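Local coordinates for MAGE domain-containing protein (PDB 7DG2) that probably serves as the Nse3 subunit of the Smc5/6 complex, pairing with Nse1 to shape and hold Nse4, at residues G140-K143 / K144-E148; L99-L102 / M103-S107; E15-Q18 / Y19-K23. One frame throughout, in Å; residues are numbered along the deposited sequence.

Contact 1. Residues G140-K143 / K144-E148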
ATOM      1  N   GLY B 140       5.343 -16.992  -5.561  1.00 32.90           N
ATOM      2  CA  GLY B 140       5.914 -17.812  -4.511  1.00 29.92           C
ATOM      3  C   GLY B 140       5.132 -19.085  -4.267  1.00 29.60           C
ATOM      4  O   GLY B 140       4.997 -19.918  -5.167  1.00 33.00           O
ATOM      5  N   ASP B 141       4.612 -19.249  -3.051  1.00 30.62           N
ATOM      6  CA  ASP B 141       3.809 -20.418  -2.700  1.00 30.16           C
ATOM      7  C   ASP B 141       2.379 -20.176  -3.178  1.00 28.99           C
ATOM      8  O   ASP B 141       1.573 -19.574  -2.468  1.00 26.26           O
ATOM      9  CB  ASP B 141       3.878 -20.662  -1.193  1.00 32.64           C
ATOM     10  CG  ASP B 141       3.113 -21.899  -0.750  1.00 34.09           C
ATOM     11  OD1 ASP B 141       2.318 -22.455  -1.540  1.00 29.78           O
ATOM     12  OD2 ASP B 141       3.306 -22.318   0.415  1.00 34.02           O
ATOM     13  N   VAL B 142       2.049 -20.690  -4.366  1.00 27.22           N
ATOM     14  CA  VAL B 142       0.745 -20.408  -4.966  1.00 27.55           C
ATOM     15  C   VAL B 142      -0.356 -21.233  -4.317  1.00 26.94           C
ATOM     16  O   VAL B 142      -1.519 -20.805  -4.274  1.00 23.60           O
ATOM     17  CB  VAL B 142       0.790 -20.645  -6.487  1.00 27.60           C
ATOM     18  CG1 VAL B 142      -0.502 -20.158  -7.127  1.00 24.67           C
ATOM     19  CG2 VAL B 142       1.987 -19.943  -7.103  1.00 30.29           C
ATOM     20  N   LYS B 143      -0.023 -22.428  -3.821  1.00 25.22           N
ATOM     21  CA  LYS B 143      -0.977 -23.206  -3.042  1.00 28.11           C
ATOM     22  C   LYS B 143      -1.466 -22.412  -1.838  1.00 26.92           C
ATOM     23  O   LYS B 143      -2.667 -22.372  -1.549  1.00 25.52           O
ATOM     24  CB  LYS B 143      -0.337 -24.523  -2.590  1.00 26.85           C
ATOM     25  CG  LYS B 143      -1.205 -25.336  -1.648  1.00 30.67           C
ATOM     26  CD  LYS B 143      -2.323 -26.064  -2.377  1.00 33.30           C
ATOM     27  CE  LYS B 143      -2.935 -27.132  -1.481  1.00 36.73           C
ATOM     28  NZ  LYS B 143      -3.980 -27.924  -2.174  1.00 36.19           N
ATOM     29  N   LYS B 144      -0.540 -21.772  -1.120  1.00 23.58           N
ATOM     30  CA  LYS B 144      -0.933 -20.980   0.041  1.00 27.80           C
ATOM     31  C   LYS B 144      -1.667 -19.709  -0.375  1.00 23.35           C
ATOM     32  O   LYS B 144      -2.625 -19.296   0.289  1.00 25.27           O
ATOM     33  CB  LYS B 144       0.294 -20.639   0.882  1.00 30.45           C
ATOM     34  CG  LYS B 144      -0.047 -20.035   2.233  1.00 37.78           C
ATOM     35  CD  LYS B 144       1.108 -20.170   3.214  1.00 40.13           C
ATOM     36  CE  LYS B 144       2.347 -19.481   2.695  1.00 47.38           C
ATOM     37  NZ  LYS B 144       2.083 -18.048   2.386  1.00 47.12           N
ATOM     38  N   LEU B 145      -1.224 -19.065  -1.457  1.00 24.76           N
ATOM     39  CA  LEU B 145      -1.906 -17.859  -1.927  1.00 23.63           C
ATOM     40  C   LEU B 145      -3.363 -18.149  -2.255  1.00 22.40           C
ATOM     41  O   LEU B 145      -4.263 -17.405  -1.843  1.00 21.82           O
ATOM     42  CB  LEU B 145      -1.183 -17.289  -3.152  1.00 21.55           C
ATOM     43  CG  LEU B 145      -1.861 -16.093  -3.831  1.00 20.59           C
ATOM     44  CD1 LEU B 145      -1.964 -14.938  -2.849  1.00 24.74           C
ATOM     45  CD2 LEU B 145      -1.092 -15.675  -5.082  1.00 22.48           C
ATOM     46  N   VAL B 146      -3.616 -19.242  -2.983  1.00 20.75           N
ATOM     47  CA  VAL B 146      -4.963 -19.523  -3.479  1.00 19.78           C
ATOM     48  C   VAL B 146      -5.850 -20.151  -2.407  1.00 23.79           C
ATOM     49  O   VAL B 146      -7.024 -19.783  -2.272  1.00 21.89           O
ATOM     50  CB  VAL B 146      -4.887 -20.400  -4.742  1.00 21.74           C
ATOM     51  CG1 VAL B 146      -6.277 -20.825  -5.164  1.00 21.48           C
ATOM     52  CG2 VAL B 146      -4.188 -19.638  -5.878  1.00 23.18           C
ATOM     53  N   THR B 147      -5.331 -21.114  -1.632  1.00 21.76           N
ATOM     54  CA  THR B 147      -6.172 -21.844  -0.687  1.00 21.43           C
ATOM     55  C   THR B 147      -6.195 -21.240   0.710  1.00 22.84           C
ATOM     56  O   THR B 147      -7.052 -21.623   1.516  1.00 23.92           O
ATOM     57  CB  THR B 147      -5.726 -23.315  -0.571  1.00 23.87           C
ATOM     58  OG1 THR B 147      -4.440 -23.390   0.062  1.00 27.00           O
ATOM     59  CG2 THR B 147      -5.657 -23.954  -1.942  1.00 28.62           C
ATOM     60  N   GLU B 148      -5.290 -20.315   1.027  1.00 24.60           N
ATOM     61  CA  GLU B 148      -5.262 -19.703   2.350  1.00 22.35           C
ATOM     62  C   GLU B 148      -5.446 -18.194   2.272  1.00 21.58           C
ATOM     63  O   GLU B 148      -6.423 -17.674   2.819  1.00 23.14           O
ATOM     64  CB  GLU B 148      -3.950 -20.062   3.079  1.00 26.15           C
ATOM     65  CG  GLU B 148      -3.756 -21.573   3.273  1.00 30.43           C
ATOM     66  CD  GLU B 148      -2.503 -21.928   4.069  1.00 39.57           C
ATOM     67  OE1 GLU B 148      -2.011 -21.082   4.848  1.00 38.72           O
ATOM     68  OE2 GLU B 148      -2.011 -23.064   3.911  1.00 43.31           O
TER
HETATM   69  O   HOH W   1       2.039 -17.219  -0.887  1.00 36.48           O
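With CG trans to its backbone N (chi1 -178°), Asp141 folds its carboxylate back over the first turn of helix 142-152, where OD1 accepts from Lys144 N at 3.0 Å. The donor arrives from above the carboxylate plane. Thr147 uses a chi1 of 68°, which sets OG1 between its own N and carbonyl carbon and lets it donate to Lys143 O at 2.6 Å. Thr147 N grips the same Lys143 O from the other face of its plane, at 2.9 Å, and the second bond lets a buried threonine satisfy its hydroxyl within the helix. Asp141 is the N-cap of what is, by order and topology, the third helix of the second winged-helix domain of the MAGE fold. A short acid suits the place, because it reaches an amide of the first turn and its negative charge probably interacts favourably with the positive end of the helix dipole. With an alanine here, Lys144 N would probably be left without its side-chain acceptor and the helix start would be less firmly fixed. On the inner side, Val142 CG1 and Val146 CG2 lie side by side at 3.9 Å, facing Trp122 of helix 118-127. Elsewhere on the helix, Lys143 NZ makes a salt bridge to Glu118.

Contact 2. Residues L99-L102 / M103-S107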
ATOM      1  N   LEU B  99      -4.199  -9.827  -8.153  1.00 18.36           N
ATOM      2  CA  LEU B  99      -5.570  -9.662  -8.621  1.00 18.15           C
ATOM      3  C   LEU B  99      -5.755 -10.259 -10.009  1.00 18.49           C
ATOM      4  O   LEU B  99      -6.837 -10.766 -10.323  1.00 17.63           O
ATOM      5  CB  LEU B  99      -5.966  -8.179  -8.627  1.00 20.59           C
ATOM      6  CG  LEU B  99      -7.466  -7.956  -8.775  1.00 24.67           C
ATOM      7  CD1 LEU B  99      -8.176  -8.348  -7.480  1.00 24.13           C
ATOM      8  CD2 LEU B  99      -7.763  -6.530  -9.133  1.00 25.35           C
ATOM      9  N   GLY B 100      -4.717 -10.201 -10.851  1.00 19.35           N
ATOM     10  CA  GLY B 100      -4.776 -10.906 -12.121  1.00 18.82           C
ATOM     11  C   GLY B 100      -5.037 -12.390 -11.927  1.00 19.37           C
ATOM     12  O   GLY B 100      -5.902 -12.975 -12.584  1.00 20.06           O
ATOM     13  N   LEU B 101      -4.302 -13.013 -11.002  1.00 18.00           N
ATOM     14  CA  LEU B 101      -4.506 -14.438 -10.742  1.00 19.21           C
ATOM     15  C   LEU B 101      -5.900 -14.694 -10.186  1.00 19.05           C
ATOM     16  O   LEU B 101      -6.606 -15.604 -10.637  1.00 17.63           O
ATOM     17  CB  LEU B 101      -3.437 -14.965  -9.785  1.00 18.94           C
ATOM     18  CG  LEU B 101      -3.667 -16.395  -9.298  1.00 22.28           C
ATOM     19  CD1 LEU B 101      -3.695 -17.362 -10.466  1.00 23.21           C
ATOM     20  CD2 LEU B 101      -2.594 -16.806  -8.298  1.00 22.71           C
ATOM     21  N   LEU B 102      -6.324 -13.885  -9.214  1.00 18.37           N
ATOM     22  CA  LEU B 102      -7.645 -14.086  -8.634  1.00 17.88           C
ATOM     23  C   LEU B 102      -8.731 -13.959  -9.688  1.00 19.08           C
ATOM     24  O   LEU B 102      -9.692 -14.742  -9.700  1.00 17.50           O
ATOM     25  CB  LEU B 102      -7.884 -13.088  -7.500  1.00 17.86           C
ATOM     26  CG  LEU B 102      -9.321 -13.075  -6.963  1.00 19.05           C
ATOM     27  CD1 LEU B 102      -9.643 -14.387  -6.263  1.00 17.20           C
ATOM     28  CD2 LEU B 102      -9.475 -11.903  -6.014  1.00 19.34           C
ATOM     29  N   MET B 103      -8.601 -12.985 -10.591  1.00 16.68           N
ATOM     30  CA  MET B 103      -9.649 -12.785 -11.586  1.00 18.32           C
ATOM     31  C   MET B 103      -9.776 -13.995 -12.508  1.00 18.60           C
ATOM     32  O   MET B 103     -10.883 -14.365 -12.921  1.00 20.24           O
ATOM     33  CB  MET B 103      -9.361 -11.524 -12.400  1.00 16.12           C
ATOM     34  CG  MET B 103     -10.305 -11.320 -13.578  1.00 20.21           C
ATOM     35  SD  MET B 103     -12.013 -11.029 -13.075  1.00 21.79           S
ATOM     36  CE  MET B 103     -12.117  -9.236 -13.263  1.00 19.67           C
ATOM     37  N   VAL B 104      -8.651 -14.620 -12.837  1.00 17.29           N
ATOM     38  CA  VAL B 104      -8.683 -15.819 -13.671  1.00 18.93           C
ATOM     39  C   VAL B 104      -9.425 -16.940 -12.953  1.00 19.48           C
ATOM     40  O   VAL B 104     -10.226 -17.666 -13.558  1.00 18.99           O
ATOM     41  CB  VAL B 104      -7.245 -16.222 -14.043  1.00 20.34           C
ATOM     42  CG1 VAL B 104      -7.219 -17.606 -14.666  1.00 21.50           C
ATOM     43  CG2 VAL B 104      -6.646 -15.196 -14.982  1.00 22.64           C
ATOM     44  N   ILE B 105      -9.190 -17.080 -11.646  1.00 18.32           N
ATOM     45  CA  ILE B 105      -9.871 -18.108 -10.858  1.00 18.95           C
ATOM     46  C   ILE B 105     -11.360 -17.790 -10.725  1.00 20.47           C
ATOM     47  O   ILE B 105     -12.220 -18.664 -10.903  1.00 18.78           O
ATOM     48  CB  ILE B 105      -9.195 -18.255  -9.480  1.00 18.12           C
ATOM     49  CG1 ILE B 105      -7.761 -18.761  -9.642  1.00 19.92           C
ATOM     50  CG2 ILE B 105      -9.995 -19.183  -8.576  1.00 21.50           C
ATOM     51  CD1 ILE B 105      -6.967 -18.725  -8.331  1.00 20.13           C
ATOM     52  N   LEU B 106     -11.692 -16.536 -10.401  1.00 17.25           N
ATOM     53  CA  LEU B 106     -13.104 -16.159 -10.328  1.00 17.54           C
ATOM     54  C   LEU B 106     -13.803 -16.408 -11.658  1.00 17.96           C
ATOM     55  O   LEU B 106     -14.985 -16.770 -11.692  1.00 18.60           O
ATOM     56  CB  LEU B 106     -13.250 -14.682  -9.941  1.00 15.84           C
ATOM     57  CG  LEU B 106     -12.810 -14.278  -8.524  1.00 16.76           C
ATOM     58  CD1 LEU B 106     -12.880 -12.758  -8.374  1.00 15.55           C
ATOM     59  CD2 LEU B 106     -13.687 -14.935  -7.475  1.00 17.04           C
ATOM     60  N   SER B 107     -13.092 -16.171 -12.760  1.00 18.39           N
ATOM     61  CA  SER B 107     -13.664 -16.367 -14.087  1.00 20.01           C
ATOM     62  C   SER B 107     -14.057 -17.820 -14.299  1.00 20.40           C
ATOM     63  O   SER B 107     -15.179 -18.109 -14.728  1.00 22.09           O
ATOM     64  CB  SER B 107     -12.676 -15.922 -15.166  1.00 19.11           C
ATOM     65  OG  SER B 107     -12.481 -14.511 -15.142  1.00 20.42           O
TER
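Leu106 reaches back along the helix to Leu102, one turn earlier, and CB, CG and one of its two methyls find something there. CB stands 3.6 Å from Leu102 O. CG comes closer to that carbonyl oxygen, and is also 3.9 Å from Leu102 CD1. The methyl CD1 rests against Leu102 CG at 3.8 Å. The torsion behind this puts CG of Leu106 opposite its carbonyl carbon (chi1 -67°), which carries CG and CD1 back over Leu102. In the backbone, Leu106 N donates to Leu102 O at 2.8 Å, nearly straight. Ile105 does likewise a step round the helix: its CD1 meets Leu101 CD1 at 4.1 Å. Apolar residues suit a helix buried on several sides, and the one hydroxyl, Ser107 OG, is satisfied by Met103 O at 2.7 Å, across that oxygen's plane from Ser107 N. Helix 94-111 is thus a central element of the second winged-helix domain: Leu101 and Ile105 face helices 118-127 and 142-152, Met103 and Ser107 meet Phe189 of helix 183-193, Leu106 O accepts from Trp173 NE1 of strand 169-173, and Met103 and Leu106 pack on Tyr61 and Phe62 of the Nse4 chain.

Contact 3. Residues E15-Q18 / Y19-K23; sequences EVVQ and YLLIK
Val16 and Leu20 touch one turn apart on helix 6-23, and both the backbone bond and the side chains join them. Leu20 N donates to Val16 O at 2.9 Å, while Val16 CG1 and Leu20 CD1 lie alongside each other, pointing the same way, at 3.9 Å. The same i to i+4 pattern satisfies the neighbouring amides: Tyr19 N binds Glu15 O, Leu21 N binds Val17 O at 3.0 Å in a nearly straight bond (170° at the hydrogen), and Ile22 N binds Gln18 O. Next in the series, Lys23 N donates to Tyr19 O at 2.8 Å. Five carbonyls and five amides are therefore paired inside a helix whose side chains are mostly buried, so the backbone's polar atoms are satisfied although the surroundings are largely apolar. This helix is, by order and topology, the first of the N-terminal winged-helix domain of the MAGE fold. Val16 packs on Ile50 and Ala54 and Leu20 on Leu58 of helix 47-62. Beyond the backbone, branched carbons screen the carbonyls: Ile22, with CG1 opposite its carbonyl carbon (chi1 -70°), brings CD1 to 3.5 Å from Gln18 O. Tyr19 turns one ring face to Lys23, whose CG stands 3.7 Å above the ring plane over its centre, so an aliphatic stem covers the aromatic. Among the charged groups, Glu15 OE1 has a long, weak ion pair with Lys12. Val17 and Gln18 pack on Leu60 and Phe61 of the Nse1 chain, and Ile22 meets Phe70 of the Nse4 chain.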
ATOM      1  N   GLU B  15     -10.254   7.481  16.196  1.00 13.67           N
ATOM      2  CA  GLU B  15      -9.583   6.217  16.481  1.00 12.92           C
ATOM      3  C   GLU B  15     -10.206   5.070  15.697  1.00 13.36           C
ATOM      4  O   GLU B  15      -9.501   4.166  15.232  1.00 15.03           O
ATOM      5  CB  GLU B  15      -9.622   5.942  17.990  1.00 17.06           C
ATOM      6  CG  GLU B  15      -8.784   6.944  18.761  1.00 21.10           C
ATOM      7  CD  GLU B  15      -9.053   6.975  20.262  1.00 29.31           C
ATOM      8  OE1 GLU B  15      -9.931   6.241  20.751  1.00 25.65           O
ATOM      9  OE2 GLU B  15      -8.377   7.765  20.956  1.00 36.09           O
ATOM     10  N   VAL B  16     -11.534   5.062  15.570  1.00 12.29           N
ATOM     11  CA  VAL B  16     -12.178   4.001  14.801  1.00 12.69           C
ATOM     12  C   VAL B  16     -11.762   4.076  13.335  1.00 12.73           C
ATOM     13  O   VAL B  16     -11.541   3.048  12.686  1.00 13.15           O
ATOM     14  CB  VAL B  16     -13.708   4.077  14.957  1.00 11.01           C
ATOM     15  CG1 VAL B  16     -14.368   3.146  13.965  1.00 10.65           C
ATOM     16  CG2 VAL B  16     -14.098   3.699  16.401  1.00 13.87           C
ATOM     17  N   VAL B  17     -11.691   5.291  12.776  1.00 13.38           N
ATOM     18  CA  VAL B  17     -11.234   5.438  11.392  1.00 11.43           C
ATOM     19  C   VAL B  17      -9.821   4.892  11.251  1.00 12.92           C
ATOM     20  O   VAL B  17      -9.521   4.135  10.324  1.00 11.92           O
ATOM     21  CB  VAL B  17     -11.318   6.907  10.939  1.00 13.87           C
ATOM     22  CG1 VAL B  17     -10.686   7.088   9.548  1.00 13.85           C
ATOM     23  CG2 VAL B  17     -12.767   7.377  10.939  1.00 12.20           C
ATOM     24  N   GLN B  18      -8.937   5.257  12.181  1.00 12.97           N
ATOM     25  CA  GLN B  18      -7.568   4.741  12.122  1.00 13.88           C
ATOM     26  C   GLN B  18      -7.559   3.223  12.173  1.00 13.85           C
ATOM     27  O   GLN B  18      -6.817   2.569  11.429  1.00 14.34           O
ATOM     28  CB  GLN B  18      -6.736   5.282  13.280  1.00 15.69           C
ATOM     29  CG  GLN B  18      -6.434   6.748  13.239  1.00 18.62           C
ATOM     30  CD  GLN B  18      -5.548   7.136  14.402  1.00 24.68           C
ATOM     31  OE1 GLN B  18      -6.034   7.622  15.429  1.00 28.70           O
ATOM     32  NE2 GLN B  18      -4.236   6.893  14.263  1.00 22.77           N
ATOM     33  N   TYR B  19      -8.366   2.650  13.069  1.00 11.80           N
ATOM     34  CA  TYR B  19      -8.416   1.204  13.220  1.00 13.05           C
ATOM     35  C   TYR B  19      -8.909   0.542  11.943  1.00 11.64           C
ATOM     36  O   TYR B  19      -8.353  -0.470  11.504  1.00 13.05           O
ATOM     37  CB  TYR B  19      -9.335   0.878  14.403  1.00 14.22           C
ATOM     38  CG  TYR B  19      -9.496  -0.571  14.750  1.00 14.35           C
ATOM     39  CD1 TYR B  19      -8.584  -1.205  15.581  1.00 13.36           C
ATOM     40  CD2 TYR B  19     -10.592  -1.293  14.306  1.00 15.57           C
ATOM     41  CE1 TYR B  19      -8.758  -2.520  15.941  1.00 16.17           C
ATOM     42  CE2 TYR B  19     -10.760  -2.611  14.653  1.00 14.43           C
ATOM     43  CZ  TYR B  19      -9.842  -3.221  15.465  1.00 16.60           C
ATOM     44  OH  TYR B  19      -9.999  -4.543  15.824  1.00 19.04           O
ATOM     45  N   LEU B  20      -9.954   1.106  11.321  1.00 12.65           N
ATOM     46  CA  LEU B  20     -10.463   0.518  10.082  1.00 12.32           C
ATOM     47  C   LEU B  20      -9.399   0.511   8.983  1.00 12.91           C
ATOM     48  O   LEU B  20      -9.228  -0.490   8.269  1.00 14.96           O
ATOM     49  CB  LEU B  20     -11.710   1.284   9.632  1.00 11.03           C
ATOM     50  CG  LEU B  20     -12.918   0.949  10.511  1.00 13.24           C
ATOM     51  CD1 LEU B  20     -14.028   1.949  10.260  1.00 14.52           C
ATOM     52  CD2 LEU B  20     -13.406  -0.473  10.213  1.00 16.74           C
ATOM     53  N   LEU B  21      -8.679   1.622   8.823  1.00 12.92           N
ATOM     54  CA  LEU B  21      -7.618   1.669   7.819  1.00 11.78           C
ATOM     55  C   LEU B  21      -6.530   0.645   8.117  1.00 11.60           C
ATOM     56  O   LEU B  21      -6.099  -0.105   7.228  1.00 14.54           O
ATOM     57  CB  LEU B  21      -7.021   3.075   7.769  1.00 12.40           C
ATOM     58  CG  LEU B  21      -7.971   4.156   7.280  1.00 14.75           C
ATOM     59  CD1 LEU B  21      -7.290   5.526   7.447  1.00 16.88           C
ATOM     60  CD2 LEU B  21      -8.325   3.905   5.813  1.00 13.27           C
ATOM     61  N   ILE B  22      -6.094   0.580   9.375  1.00 13.66           N
ATOM     62  CA  ILE B  22      -4.968  -0.286   9.704  1.00 13.84           C
ATOM     63  C   ILE B  22      -5.370  -1.750   9.611  1.00 14.42           C
ATOM     64  O   ILE B  22      -4.613  -2.587   9.101  1.00 14.53           O
ATOM     65  CB  ILE B  22      -4.414   0.092  11.088  1.00 14.07           C
ATOM     66  CG1 ILE B  22      -3.730   1.464  10.957  1.00 18.87           C
ATOM     67  CG2 ILE B  22      -3.488  -1.019  11.599  1.00 18.12           C
ATOM     68  CD1 ILE B  22      -3.465   2.181  12.263  1.00 21.58           C
ATOM     69  N   LYS B  23      -6.588  -2.085  10.052  1.00 12.20           N
ATOM     70  CA  LYS B  23      -7.055  -3.461   9.932  1.00 12.38           C
ATOM     71  C   LYS B  23      -7.434  -3.851   8.505  1.00 14.40           C
ATOM     72  O   LYS B  23      -7.714  -5.028   8.271  1.00 15.32           O
ATOM     73  CB  LYS B  23      -8.244  -3.696  10.877  1.00 13.96           C
ATOM     74  CG  LYS B  23      -7.824  -3.646  12.354  1.00 16.33           C
ATOM     75  CD  LYS B  23      -6.797  -4.760  12.671  1.00 16.23           C
ATOM     76  CE  LYS B  23      -6.541  -4.894  14.164  1.00 19.76           C
ATOM     77  NZ  LYS B  23      -5.601  -6.030  14.443  1.00 21.23           N
TER

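How the contacts relate
From the N terminus, contact 3 (15-18 with 19-23) comes first, in the opening helix of the N-terminal winged-helix domain. Contacts 2 and 1 follow in the second domain, on helices 94-111 and 142-152. All three are single-helix contacts between adjoining segments, in series, so none closes a long loop and none nests in or crosses another. Contact 3 stands apart, its centre about 28 Å from that of contact 2, on the opposite side of the chain's centre. Contacts 1 and 2 do touch: Leu145 CD2 meets Leu101 CD2 at 3.7 Å and Val146 CG2 meets Ile105 CD1 at 3.8 Å, joining the first and third helices of the second domain.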